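Local coordinates for O-methyltransferase (Bacillus halodurans, PDB 2GPY), which probably transfers a methyl group from S-adenosylmethionine to a hydroxyl oxygen of a substrate that has not been identified, at residues 73-79 and 103-107; 126-130 and 146-151. Residue numbers count along the deposited sequence, not the author numbering.

Both contacts belong to the Rossmann-like methyltransferase domain and lie in series along the chain, their centres about 18 Å apart and their nearest atoms about 7 Å apart, without touching. Contact 1 is the more superficial: it joins the end of helix 67-75 and the turn behind it to the loop that leads into edge strand 107-111, and R106 does most of the work by hydrogen-bonding to main-chain carbonyls. Contact 2 is more buried and sits beside the middle of the sheet, where strand 127-133 meets the short strand 150-151. Its backbones pair directly, with L130 packing on V150 and a salt bridge, D128 to R151, at the more open end.

Contact 1: 73-79 and 103-107; sequences AQALPEA and LESRI
Helix 67-75 gives up helical geometry at L76, and a type I turn from L76 to A79, closed by A79 N to L76 O (2.9 Å), carries the chain toward strand 80-85. Facing it, residues 103-107 form a tight bend in which R106 N and I107 N both bond to L103 O (3.0 Å each). The closest CA pair is A73 and R106, 7.1 Å apart. L103 (m, t) starts the contact, placing CD2 4.4 Å from A73 CB and CD1 4.3 Å from Q74 CG. R106 then reaches across with chi1 to chi3 m, t, m. Its NH1 and NH2 both donate to A73 O (2.9 and 3.0 Å), and NH2 also donates to A79 O (3.1 Å); these bonds fasten the C-terminal end of helix 67-75 and its exit turn to the loop that closes the next beta-alpha-beta unit (strand 80-85, helix 88-100, strand 107-111) of the Rossmann-like fold. P77 O lies over one face of the guanidinium, 3.2 Å from R106 CZ. I107 (m, t) opens edge strand 107-111, its side chain reaching helix 67-75, with CD1 3.7 Å from A73 CB.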
loop_
_atom_site.group_PDB
_atom_site.type_symbol
_atom_site.label_atom_id
_atom_site.label_comp_id
_atom_site.label_asym_id
_atom_site.label_seq_id
_atom_site.Cartn_x
_atom_site.Cartn_y
_atom_site.Cartn_z
ATOM N N ALA B 73 -15.213 -7.276 2.260
ATOM C CA ALA B 73 -16.460 -6.529 2.427
ATOM C C ALA B 73 -16.596 -6.019 3.866
ATOM O O ALA B 73 -17.032 -4.894 4.086
ATOM C CB ALA B 73 -17.693 -7.390 2.041
ATOM N N GLN B 74 -16.233 -6.853 4.840
ATOM C CA GLN B 74 -16.317 -6.436 6.241
ATOM C C GLN B 74 -15.325 -5.317 6.553
ATOM O O GLN B 74 -15.643 -4.411 7.340
ATOM C CB GLN B 74 -16.077 -7.615 7.173
ATOM C CG GLN B 74 -17.214 -8.610 7.193
ATOM C CD GLN B 74 -16.937 -9.734 8.174
ATOM O OE1 GLN B 74 -17.812 -10.121 8.938
ATOM N NE2 GLN B 74 -15.712 -10.253 8.165
ATOM N N ALA B 75 -14.140 -5.361 5.945
ATOM C CA ALA B 75 -13.108 -4.349 6.235
ATOM C C ALA B 75 -13.407 -3.019 5.565
ATOM O O ALA B 75 -12.931 -1.971 6.014
ATOM C CB ALA B 75 -11.727 -4.844 5.799
ATOM N N LEU B 76 -14.152 -3.082 4.454
ATOM C CA LEU B 76 -14.471 -1.938 3.605
ATOM C C LEU B 76 -15.998 -1.821 3.450
ATOM O O LEU B 76 -16.552 -2.149 2.394
ATOM C CB LEU B 76 -13.821 -2.131 2.228
ATOM C CG LEU B 76 -12.278 -2.223 2.199
ATOM C CD1 LEU B 76 -11.767 -2.890 0.905
ATOM C CD2 LEU B 76 -11.654 -0.827 2.397
ATOM N N PRO B 77 -16.680 -1.314 4.482
ATOM C CA PRO B 77 -18.180 -1.343 4.498
ATOM C C PRO B 77 -18.849 -0.595 3.334
ATOM O O PRO B 77 -20.010 -0.861 3.006
ATOM C CB PRO B 77 -18.541 -0.691 5.838
ATOM C CG PRO B 77 -17.224 -0.704 6.662
ATOM C CD PRO B 77 -16.105 -0.672 5.680
ATOM N N GLU B 78 -18.113 0.323 2.719
ATOM C CA GLU B 78 -18.609 1.099 1.576
ATOM C C GLU B 78 -18.396 0.454 0.195
ATOM O O GLU B 78 -19.038 0.860 -0.790
ATOM C CB GLU B 78 -17.955 2.481 1.587
ATOM C CG GLU B 78 -18.319 3.308 2.795
ATOM C CD GLU B 78 -19.795 3.610 2.838
ATOM O OE1 GLU B 78 -20.566 2.792 3.407
ATOM O OE2 GLU B 78 -20.191 4.671 2.294
ATOM N N ALA B 79 -17.517 -0.539 0.122
ATOM C CA ALA B 79 -17.082 -1.070 -1.157
ATOM C C ALA B 79 -18.015 -2.168 -1.639
ATOM O O ALA B 79 -18.760 -2.756 -0.863
ATOM C CB ALA B 79 -15.651 -1.630 -1.049
ATOM N N LEU B 103 -24.473 -10.093 3.647
ATOM C CA LEU B 103 -23.588 -9.329 2.740
ATOM C C LEU B 103 -23.973 -9.354 1.244
ATOM O O LEU B 103 -23.230 -8.852 0.384
ATOM C CB LEU B 103 -22.131 -9.776 2.927
ATOM C CG LEU B 103 -21.492 -9.429 4.288
ATOM C CD1 LEU B 103 -20.090 -10.137 4.458
ATOM C CD2 LEU B 103 -21.327 -7.928 4.409
ATOM N N GLU B 104 -25.132 -9.905 0.919
ATOM C CA GLU B 104 -25.486 -10.096 -0.487
ATOM C C GLU B 104 -25.592 -8.791 -1.293
ATOM O O GLU B 104 -25.403 -8.790 -2.525
ATOM C CB GLU B 104 -26.792 -10.886 -0.614
ATOM C CG GLU B 104 -26.620 -12.096 -1.519
ATOM C CD GLU B 104 -27.893 -12.900 -1.698
ATOM O OE1 GLU B 104 -28.921 -12.567 -1.049
ATOM O OE2 GLU B 104 -27.864 -13.862 -2.489
ATOM N N SER B 105 -25.892 -7.684 -0.610
ATOM C CA SER B 105 -26.075 -6.415 -1.309
ATOM C C SER B 105 -24.734 -5.803 -1.697
ATOM O O SER B 105 -24.678 -4.851 -2.475
ATOM C CB SER B 105 -26.947 -5.428 -0.501
ATOM O OG SER B 105 -26.255 -4.989 0.662
ATOM N N ARG B 106 -23.648 -6.358 -1.169
ATOM C CA ARG B 106 -22.334 -5.807 -1.406
ATOM C C ARG B 106 -21.347 -6.805 -2.016
ATOM O O ARG B 106 -20.261 -6.423 -2.444
ATOM C CB ARG B 106 -21.780 -5.259 -0.102
ATOM C CG ARG B 106 -22.559 -4.027 0.365
ATOM C CD ARG B 106 -21.679 -3.145 1.187
ATOM N NE ARG B 106 -21.313 -3.780 2.452
ATOM C CZ ARG B 106 -20.078 -4.075 2.849
ATOM N NH1 ARG B 106 -19.949 -4.623 4.048
ATOM N NH2 ARG B 106 -18.976 -3.857 2.063
ATOM N N ILE B 107 -21.729 -8.073 -2.067
ATOM C CA ILE B 107 -20.870 -9.084 -2.700
ATOM C C ILE B 107 -21.678 -9.771 -3.780
ATOM O O ILE B 107 -22.704 -10.432 -3.481
ATOM C CB ILE B 107 -20.359 -10.125 -1.698
ATOM C CG1 ILE B 107 -19.542 -9.457 -0.576
ATOM C CG2 ILE B 107 -19.583 -11.261 -2.439
ATOM C CD1 ILE B 107 -19.074 -10.450 0.512
#

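Contact 2: 126-130 and 146-151; sequences LFDVL and YSPMVR
Two short extended pieces run parallel and pair at F127 and V150, whose CA atoms are 4.7 Å apart. The two backbone bonds of F127 flank V150: F127 N donates to M149 O (2.9 Å) and F127 O accepts from R151 N (2.9 Å), while V150 CA lies 3.4 Å from F127 O in a CA-H...O contact. Ahead of V150 a 3-10 turn at 147-149 is held by M149 N to Y146 O (3.0 Å) and V150 N to S147 O (3.1 Å). L126 (m, t) lays CD1 4.0 Å from R151 CA and CD2 3.8 Å from P148 O. F127, with chi1 m and chi2 -84°, has its CB on the same sheet face as that of V150, and M149 O sits at its ring edge. At 128 the chain turns a corner with psi near -26°; D128 (m) brings OD1 to 2.7 Å from R151 NE, a salt bridge reached by R151 through chi1 p and then t, t. Beyond the corner L130 (t, p) sets CB 3.5 Å from V150 CG2, V150 being t, and CD2 3.6 Å from Y146 CB. Y146 (m) carries its ring onward to bond A114 O through OH, and M149, present as selenomethionine (m, t, t), runs to L121 and E122 of helix 118-122. The arrangement belongs to the beta-alpha-beta crossover that leads from strand 127-133 through helix 139-146 to strand 154-159. L130 and V150 rest on I156 of that last strand, F127 and L130 on L59 of strand 57-61, and D128 OD2 accepts from A56 N and R57 N.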
loop_
_atom_site.group_PDB
_atom_site.type_symbol
_atom_site.label_atom_id
_atom_site.label_comp_id
_atom_site.label_asym_id
_atom_site.label_seq_id
_atom_site.Cartn_x
_atom_site.Cartn_y
_atom_site.Cartn_z
ATOM N N LEU B 126 -15.355 0.324 -14.222
ATOM C CA LEU B 126 -13.977 -0.061 -13.902
ATOM C C LEU B 126 -13.822 -0.341 -12.405
ATOM O O LEU B 126 -14.505 0.248 -11.570
ATOM C CB LEU B 126 -12.985 1.025 -14.349
ATOM C CG LEU B 126 -12.804 1.318 -15.845
ATOM C CD1 LEU B 126 -11.885 2.506 -16.039
ATOM C CD2 LEU B 126 -12.285 0.094 -16.618
ATOM N N PHE B 127 -12.930 -1.275 -12.088
ATOM C CA PHE B 127 -12.630 -1.665 -10.731
ATOM C C PHE B 127 -11.405 -0.906 -10.206
ATOM O O PHE B 127 -10.537 -0.529 -10.974
ATOM C CB PHE B 127 -12.401 -3.185 -10.704
ATOM C CG PHE B 127 -13.648 -3.980 -10.976
ATOM C CD1 PHE B 127 -14.545 -4.260 -9.944
ATOM C CD2 PHE B 127 -13.959 -4.411 -12.281
ATOM C CE1 PHE B 127 -15.744 -4.999 -10.191
ATOM C CE2 PHE B 127 -15.145 -5.148 -12.540
ATOM C CZ PHE B 127 -16.036 -5.436 -11.487
ATOM N N ASP B 128 -11.373 -0.659 -8.901
ATOM C CA ASP B 128 -10.226 -0.062 -8.234
ATOM C C ASP B 128 -9.187 -1.110 -7.900
ATOM O O ASP B 128 -8.028 -0.782 -7.742
ATOM C CB ASP B 128 -10.663 0.613 -6.928
ATOM C CG ASP B 128 -11.697 1.688 -7.169
ATOM O OD1 ASP B 128 -11.383 2.580 -7.957
ATOM O OD2 ASP B 128 -12.826 1.602 -6.613
ATOM N N VAL B 129 -9.632 -2.360 -7.743
ATOM C CA VAL B 129 -8.745 -3.453 -7.329
ATOM C C VAL B 129 -9.159 -4.714 -8.086
ATOM O O VAL B 129 -10.352 -5.007 -8.180
ATOM C CB VAL B 129 -8.855 -3.743 -5.774
ATOM C CG1 VAL B 129 -8.080 -5.041 -5.388
ATOM C CG2 VAL B 129 -8.394 -2.552 -4.917
ATOM N N LEU B 130 -8.162 -5.464 -8.581
ATOM C CA LEU B 130 -8.342 -6.810 -9.088
ATOM C C LEU B 130 -7.517 -7.723 -8.201
ATOM O O LEU B 130 -6.340 -7.456 -7.977
ATOM C CB LEU B 130 -7.801 -6.895 -10.547
ATOM C CG LEU B 130 -7.698 -8.302 -11.143
ATOM C CD1 LEU B 130 -9.130 -9.010 -11.198
ATOM C CD2 LEU B 130 -7.027 -8.332 -12.541
ATOM N N TYR B 146 -8.208 -9.299 -17.382
ATOM C CA TYR B 146 -8.906 -8.444 -16.426
ATOM C C TYR B 146 -8.175 -7.167 -16.035
ATOM O O TYR B 146 -8.766 -6.266 -15.465
ATOM C CB TYR B 146 -9.301 -9.258 -15.180
ATOM C CG TYR B 146 -10.435 -10.194 -15.528
ATOM C CD1 TYR B 146 -11.716 -9.702 -15.679
ATOM C CD2 TYR B 146 -10.207 -11.548 -15.795
ATOM C CE1 TYR B 146 -12.778 -10.542 -16.051
ATOM C CE2 TYR B 146 -11.262 -12.401 -16.166
ATOM C CZ TYR B 146 -12.544 -11.874 -16.301
ATOM O OH TYR B 146 -13.615 -12.675 -16.651
ATOM N N SER B 147 -6.903 -7.067 -16.383
ATOM C CA SER B 147 -6.174 -5.857 -16.054
ATOM C C SER B 147 -6.724 -4.609 -16.798
ATOM O O SER B 147 -6.712 -3.519 -16.234
ATOM C CB SER B 147 -4.671 -6.059 -16.229
ATOM O OG SER B 147 -4.311 -6.200 -17.574
ATOM N N PRO B 148 -7.269 -4.766 -18.028
ATOM C CA PRO B 148 -7.833 -3.575 -18.673
ATOM C C PRO B 148 -9.122 -3.091 -18.009
ATOM O O PRO B 148 -9.603 -1.999 -18.308
ATOM C CB PRO B 148 -8.126 -4.051 -20.109
ATOM C CG PRO B 148 -7.381 -5.328 -20.253
ATOM C CD PRO B 148 -7.407 -5.942 -18.910
HETATM N N MSE B 149 -9.658 -3.893 -17.099
HETATM C CA MSE B 149 -10.859 -3.530 -16.377
HETATM C C MSE B 149 -10.575 -2.843 -15.016
HETATM O O MSE B 149 -11.491 -2.490 -14.268
HETATM C CB MSE B 149 -11.728 -4.766 -16.267
HETATM C CG MSE B 149 -11.936 -5.408 -17.674
HETATM SE SE MSE B 149 -13.410 -6.525 -17.434
HETATM C CE MSE B 149 -13.033 -7.853 -18.902
ATOM N N VAL B 150 -9.296 -2.631 -14.738
ATOM C CA VAL B 150 -8.863 -1.855 -13.576
ATOM C C VAL B 150 -8.577 -0.386 -14.008
ATOM O O VAL B 150 -7.949 -0.147 -15.042
ATOM C CB VAL B 150 -7.576 -2.469 -12.994
ATOM C CG1 VAL B 150 -6.991 -1.603 -11.840
ATOM C CG2 VAL B 150 -7.834 -3.953 -12.529
ATOM N N ARG B 151 -9.024 0.581 -13.217
ATOM C CA ARG B 151 -8.799 2.013 -13.528
ATOM C C ARG B 151 -7.312 2.364 -13.397
ATOM O O ARG B 151 -6.605 1.704 -12.664
ATOM C CB ARG B 151 -9.612 2.910 -12.590
ATOM C CG ARG B 151 -9.257 2.765 -11.138
ATOM C CD ARG B 151 -9.538 4.022 -10.328
ATOM N NE ARG B 151 -9.180 3.816 -8.915
ATOM C CZ ARG B 151 -8.109 4.343 -8.330
ATOM N NH1 ARG B 151 -7.279 5.125 -9.026
ATOM N NH2 ARG B 151 -7.878 4.100 -7.047
#